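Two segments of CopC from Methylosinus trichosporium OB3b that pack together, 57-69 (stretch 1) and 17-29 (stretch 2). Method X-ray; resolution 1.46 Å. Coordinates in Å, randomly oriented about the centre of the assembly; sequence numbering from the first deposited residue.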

# COMPACT_ATOMS: atom_id res chain seq x y z
N LYS A 57 -16.99 2.23 3.02
CA LYS A 57 -16.16 1.74 1.90
C LYS A 57 -15.41 0.49 2.36
O LYS A 57 -14.17 0.50 2.52
CB LYS A 57 -15.18 2.79 1.46
CG LYS A 57 -15.87 4.00 0.89
CD LYS A 57 -14.86 4.98 0.36
CE LYS A 57 -15.57 6.19 -0.23
NZ LYS A 57 -14.67 6.84 -1.21
N PRO A 58 -16.15 -0.62 2.57
CA PRO A 58 -15.53 -1.80 3.19
C PRO A 58 -14.42 -2.45 2.36
O PRO A 58 -13.59 -3.19 2.89
CB PRO A 58 -16.70 -2.80 3.29
CG PRO A 58 -17.77 -2.30 2.39
CD PRO A 58 -17.60 -0.82 2.29
N ARG A 59 -14.39 -2.16 1.06
CA ARG A 59 -13.43 -2.80 0.17
C ARG A 59 -12.12 -2.02 0.07
O ARG A 59 -11.24 -2.42 -0.70
CB ARG A 59 -14.01 -2.99 -1.23
CG ARG A 59 -15.28 -3.77 -1.23
CD ARG A 59 -15.69 -4.18 -2.62
NE ARG A 59 -16.85 -5.02 -2.57
CZ ARG A 59 -17.45 -5.58 -3.62
NH1 ARG A 59 -16.96 -5.40 -4.85
NH2 ARG A 59 -18.52 -6.34 -3.40
N GLU A 60 -11.96 -0.91 0.79
CA GLU A 60 -10.78 -0.05 0.62
C GLU A 60 -9.96 0.08 1.87
O GLU A 60 -10.51 0.08 2.95
CB GLU A 60 -11.20 1.33 0.10
CG GLU A 60 -11.85 1.20 -1.26
CD GLU A 60 -12.31 2.49 -1.88
OE1 GLU A 60 -11.90 3.59 -1.45
OE2 GLU A 60 -13.09 2.40 -2.86
N LEU A 61 -8.66 0.23 1.70
CA LEU A 61 -7.77 0.56 2.81
C LEU A 61 -6.83 1.62 2.35
O LEU A 61 -6.43 1.66 1.17
CB LEU A 61 -6.93 -0.64 3.26
CG LEU A 61 -7.66 -1.79 3.92
CD1 LEU A 61 -6.68 -2.89 4.12
CD2 LEU A 61 -8.33 -1.37 5.22
N THR A 62 -6.38 2.44 3.30
CA THR A 62 -5.29 3.40 3.00
C THR A 62 -4.19 3.34 4.06
O THR A 62 -4.41 2.87 5.20
CB THR A 62 -5.79 4.85 2.88
OG1 THR A 62 -6.31 5.27 4.13
CG2 THR A 62 -6.83 5.02 1.79
N LEU A 63 -2.98 3.76 3.65
CA LEU A 63 -1.86 3.89 4.57
C LEU A 63 -1.22 5.25 4.29
O LEU A 63 -0.79 5.49 3.16
CB LEU A 63 -0.86 2.77 4.33
CG LEU A 63 0.45 2.89 5.14
CD1 LEU A 63 0.17 2.86 6.63
CD2 LEU A 63 1.38 1.79 4.68
N ASP A 64 -1.10 6.09 5.33
CA ASP A 64 -0.40 7.38 5.18
C ASP A 64 1.09 7.12 5.14
O ASP A 64 1.64 6.44 6.02
CB ASP A 64 -0.75 8.26 6.33
CG ASP A 64 -2.17 8.78 6.25
OD1 ASP A 64 -2.82 8.69 5.18
OD2 ASP A 64 -2.64 9.31 7.27
N ALA A 65 1.76 7.61 4.11
CA ALA A 65 3.21 7.40 3.98
C ALA A 65 3.96 8.60 4.52
O ALA A 65 3.57 9.73 4.27
CB ALA A 65 3.59 7.17 2.53
N PRO A 66 5.09 8.37 5.16
CA PRO A 66 6.03 9.49 5.35
C PRO A 66 6.65 9.87 4.03
O PRO A 66 6.42 9.24 3.00
CB PRO A 66 7.10 8.89 6.26
CG PRO A 66 7.13 7.45 5.82
CD PRO A 66 5.72 7.07 5.46
N GLU A 67 7.41 10.95 4.01
CA GLU A 67 8.13 11.38 2.86
C GLU A 67 9.12 10.33 2.45
O GLU A 67 9.98 9.95 3.26
CB GLU A 67 8.84 12.71 3.16
CG GLU A 67 9.61 13.28 1.99
CD GLU A 67 8.76 13.72 0.81
OE1 GLU A 67 7.54 13.84 0.94
OE2 GLU A 67 9.34 14.05 -0.27
N LEU A 68 8.95 9.84 1.24
CA LEU A 68 9.80 8.80 0.68
C LEU A 68 10.88 9.36 -0.22
O LEU A 68 10.59 10.04 -1.19
CB LEU A 68 8.96 7.81 -0.13
CG LEU A 68 7.81 7.07 0.60
CD1 LEU A 68 7.21 6.07 -0.34
CD2 LEU A 68 8.27 6.41 1.87
N ALA A 69 12.13 8.98 0.09
CA ALA A 69 13.26 9.28 -0.74
C ALA A 69 13.11 8.67 -2.12
O ALA A 69 12.43 7.65 -2.29
CB ALA A 69 14.52 8.76 -0.07
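Stretch 2, residues 17-29: ASPKLVKLRFGGG

What forms the apolar centre of the contact? Stretch 2 lays its strand, Leu21 to Phe26, beside the strand of stretch 1 that ends at Asp64, and the buried side chains of Leu61, Leu63, Val22 and Leu24 all gather on one face of the resulting sheet. Leu63 is paired with Val22, CB to CB at 4.4 Å, and Leu61 with Leu24. Leu61 also reaches diagonally across to Phe26: its CD1 lies 3.9 Å from Phe26 CE1, approaching the ring obliquely. Phe26 adopts chi1 m, and Phe26 is buried too. Farther along, beyond the strands, Leu68 CD1 meets Pro19 CD at 4.0 Å, a further apolar contact between the loops.

How do the two backbones run against each other? They are antiparallel, with an angle of 168° between their N-to-C directions and a closest approach of 4.6 Å between the strand axes. Both are extended, with phi/psi near -133/124 at Leu63 and -120/140 at Leu24. The hydrogen-bonded pairs are Leu61 with Leu24 and Leu63 with Val22, whose CA atoms stand 5.3 and 5.2 Å apart. Each pair closes a ring of two bonds: Leu61 N to Leu24 O and Leu24 N to Leu61 O, both 2.9 Å, then Leu63 N to Val22 O and Val22 N to Leu63 O, again 2.9 Å each. The ladder continues at both ends, where Phe26 N donates to Arg59 O at 2.8 Å and Ala65 N to Lys20 O at 3.0 Å.

What occupies the other face of the sheet? The non-hydrogen-bonded pairs do: Glu60 with Arg25, Thr62 with Lys23 and Asp64 with Leu21, their CA atoms only 4.4 to 4.5 Å apart. CA-H...O contacts accompany these pairs, as where Thr62 CA comes 3.2 Å from Val22 O. The residues here are partly or fully exposed, whereas Leu61, Leu63, Val22 and Leu24 are buried. Thr62 CG2 rests 4.0 Å from Lys23 CG, while the end of the lysine leads away from stretch 1. Glu60 OE2 comes 3.7 Å from Arg25 CD.

Where does the contact turn polar at its ends? At one end, a type I turn from Lys57 to Glu60, closed by Glu60 N to Lys57 O at 3.1 Å, brings Arg59 against the glycine-rich loop. Its guanidinium has Gly28 CA and Gly27 O over one face, and Pro58 O lies 3.4 Å from Gly29 CA. At the other end, Ser18 points toward stretch 1 and its OG accepts a hydrogen bond from Leu68 N at 2.8 Å. Waters also link the two stretches: one donates to both Lys20 O (2.6 Å) and Ala65 O (2.5 Å), and another accepts from Ser18 N (2.9 Å) while donating to Glu67 OE2 (3.0 Å). Together the two stretches bury 910 Å².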

# COMPACT_ATOMS: atom_id res chain seq x y z
N ALA A 17 6.70 12.07 -7.47
CA ALA A 17 6.95 12.57 -6.14
C ALA A 17 6.47 11.56 -5.13
O ALA A 17 5.73 10.64 -5.49
CB ALA A 17 6.23 13.88 -5.94
N SER A 18 6.85 11.74 -3.87
CA SER A 18 6.47 10.79 -2.83
C SER A 18 4.94 10.76 -2.73
O SER A 18 4.33 11.81 -2.65
CB SER A 18 7.04 11.24 -1.49
OG SER A 18 6.77 10.25 -0.51
N PRO A 19 4.33 9.56 -2.72
CA PRO A 19 2.86 9.49 -2.60
C PRO A 19 2.43 9.85 -1.18
O PRO A 19 3.02 9.35 -0.23
CB PRO A 19 2.58 8.02 -2.91
CG PRO A 19 3.78 7.31 -2.45
CD PRO A 19 4.94 8.22 -2.77
N LYS A 20 1.39 10.64 -1.02
CA LYS A 20 0.93 10.97 0.32
C LYS A 20 0.34 9.74 1.02
O LYS A 20 0.48 9.57 2.23
CB LYS A 20 -0.10 12.06 0.25
CG LYS A 20 0.48 13.37 -0.28
CD LYS A 20 -0.54 14.49 -0.16
CE LYS A 20 0.02 15.80 -0.71
NZ LYS A 20 -0.63 17.01 -0.12
N LEU A 21 -0.27 8.87 0.25
CA LEU A 21 -0.73 7.62 0.79
C LEU A 21 -0.73 6.54 -0.24
O LEU A 21 -0.58 6.78 -1.45
CB LEU A 21 -2.05 7.76 1.51
CG LEU A 21 -3.14 8.37 0.71
CD1 LEU A 21 -3.60 7.42 -0.33
CD2 LEU A 21 -4.37 8.79 1.52
N VAL A 22 -0.82 5.32 0.28
CA VAL A 22 -1.04 4.11 -0.51
C VAL A 22 -2.51 3.79 -0.36
O VAL A 22 -3.01 3.74 0.78
CB VAL A 22 -0.18 2.95 -0.03
CG1 VAL A 22 -0.59 1.63 -0.68
CG2 VAL A 22 1.27 3.23 -0.27
N LYS A 23 -3.21 3.60 -1.47
CA LYS A 23 -4.63 3.26 -1.49
C LYS A 23 -4.80 1.92 -2.13
O LYS A 23 -4.38 1.71 -3.27
CB LYS A 23 -5.43 4.27 -2.32
CG LYS A 23 -5.29 5.68 -1.88
CD LYS A 23 -6.22 6.66 -2.58
CE LYS A 23 -5.59 7.99 -2.97
NZ LYS A 23 -6.52 9.14 -2.75
N LEU A 24 -5.45 0.99 -1.43
CA LEU A 24 -5.72 -0.34 -1.97
C LEU A 24 -7.20 -0.60 -2.02
O LEU A 24 -7.91 -0.24 -1.09
CB LEU A 24 -5.05 -1.38 -1.07
CG LEU A 24 -3.55 -1.27 -0.80
CD1 LEU A 24 -3.08 -2.44 0.04
CD2 LEU A 24 -2.74 -1.22 -2.07
N ARG A 25 -7.67 -1.23 -3.09
CA ARG A 25 -9.08 -1.64 -3.22
C ARG A 25 -9.11 -3.11 -3.53
O ARG A 25 -8.31 -3.62 -4.35
CB ARG A 25 -9.78 -0.83 -4.32
CG ARG A 25 -11.22 -1.22 -4.51
CD ARG A 25 -12.02 -0.19 -5.27
NE ARG A 25 -11.54 -0.01 -6.62
CZ ARG A 25 -11.88 -0.76 -7.68
NH1 ARG A 25 -12.74 -1.78 -7.56
NH2 ARG A 25 -11.39 -0.48 -8.89
N PHE A 26 -10.02 -3.81 -2.86
CA PHE A 26 -10.13 -5.26 -2.89
C PHE A 26 -11.44 -5.67 -3.54
O PHE A 26 -12.37 -4.87 -3.67
CB PHE A 26 -9.97 -5.84 -1.48
CG PHE A 26 -8.66 -5.50 -0.85
CD1 PHE A 26 -8.47 -4.31 -0.16
CD2 PHE A 26 -7.57 -6.34 -0.99
CE1 PHE A 26 -7.24 -3.97 0.38
CE2 PHE A 26 -6.35 -6.00 -0.47
CZ PHE A 26 -6.19 -4.81 0.20
N GLY A 27 -11.54 -6.95 -3.89
CA GLY A 27 -12.73 -7.49 -4.50
C GLY A 27 -13.87 -7.81 -3.58
O GLY A 27 -14.97 -8.19 -4.05
N GLY A 28 -13.65 -7.69 -2.29
CA GLY A 28 -14.68 -7.91 -1.26
C GLY A 28 -14.24 -7.09 -0.06
O GLY A 28 -13.19 -6.41 -0.06
N GLY A 29 -15.05 -7.12 0.99
CA GLY A 29 -14.75 -6.35 2.21
C GLY A 29 -13.47 -6.84 2.86
O GLY A 29 -13.13 -8.02 2.83
O HOH W 1 4.82 10.70 1.30
O HOH W 2 8.73 13.85 -3.20
O HOH W 3 1.42 11.08 4.10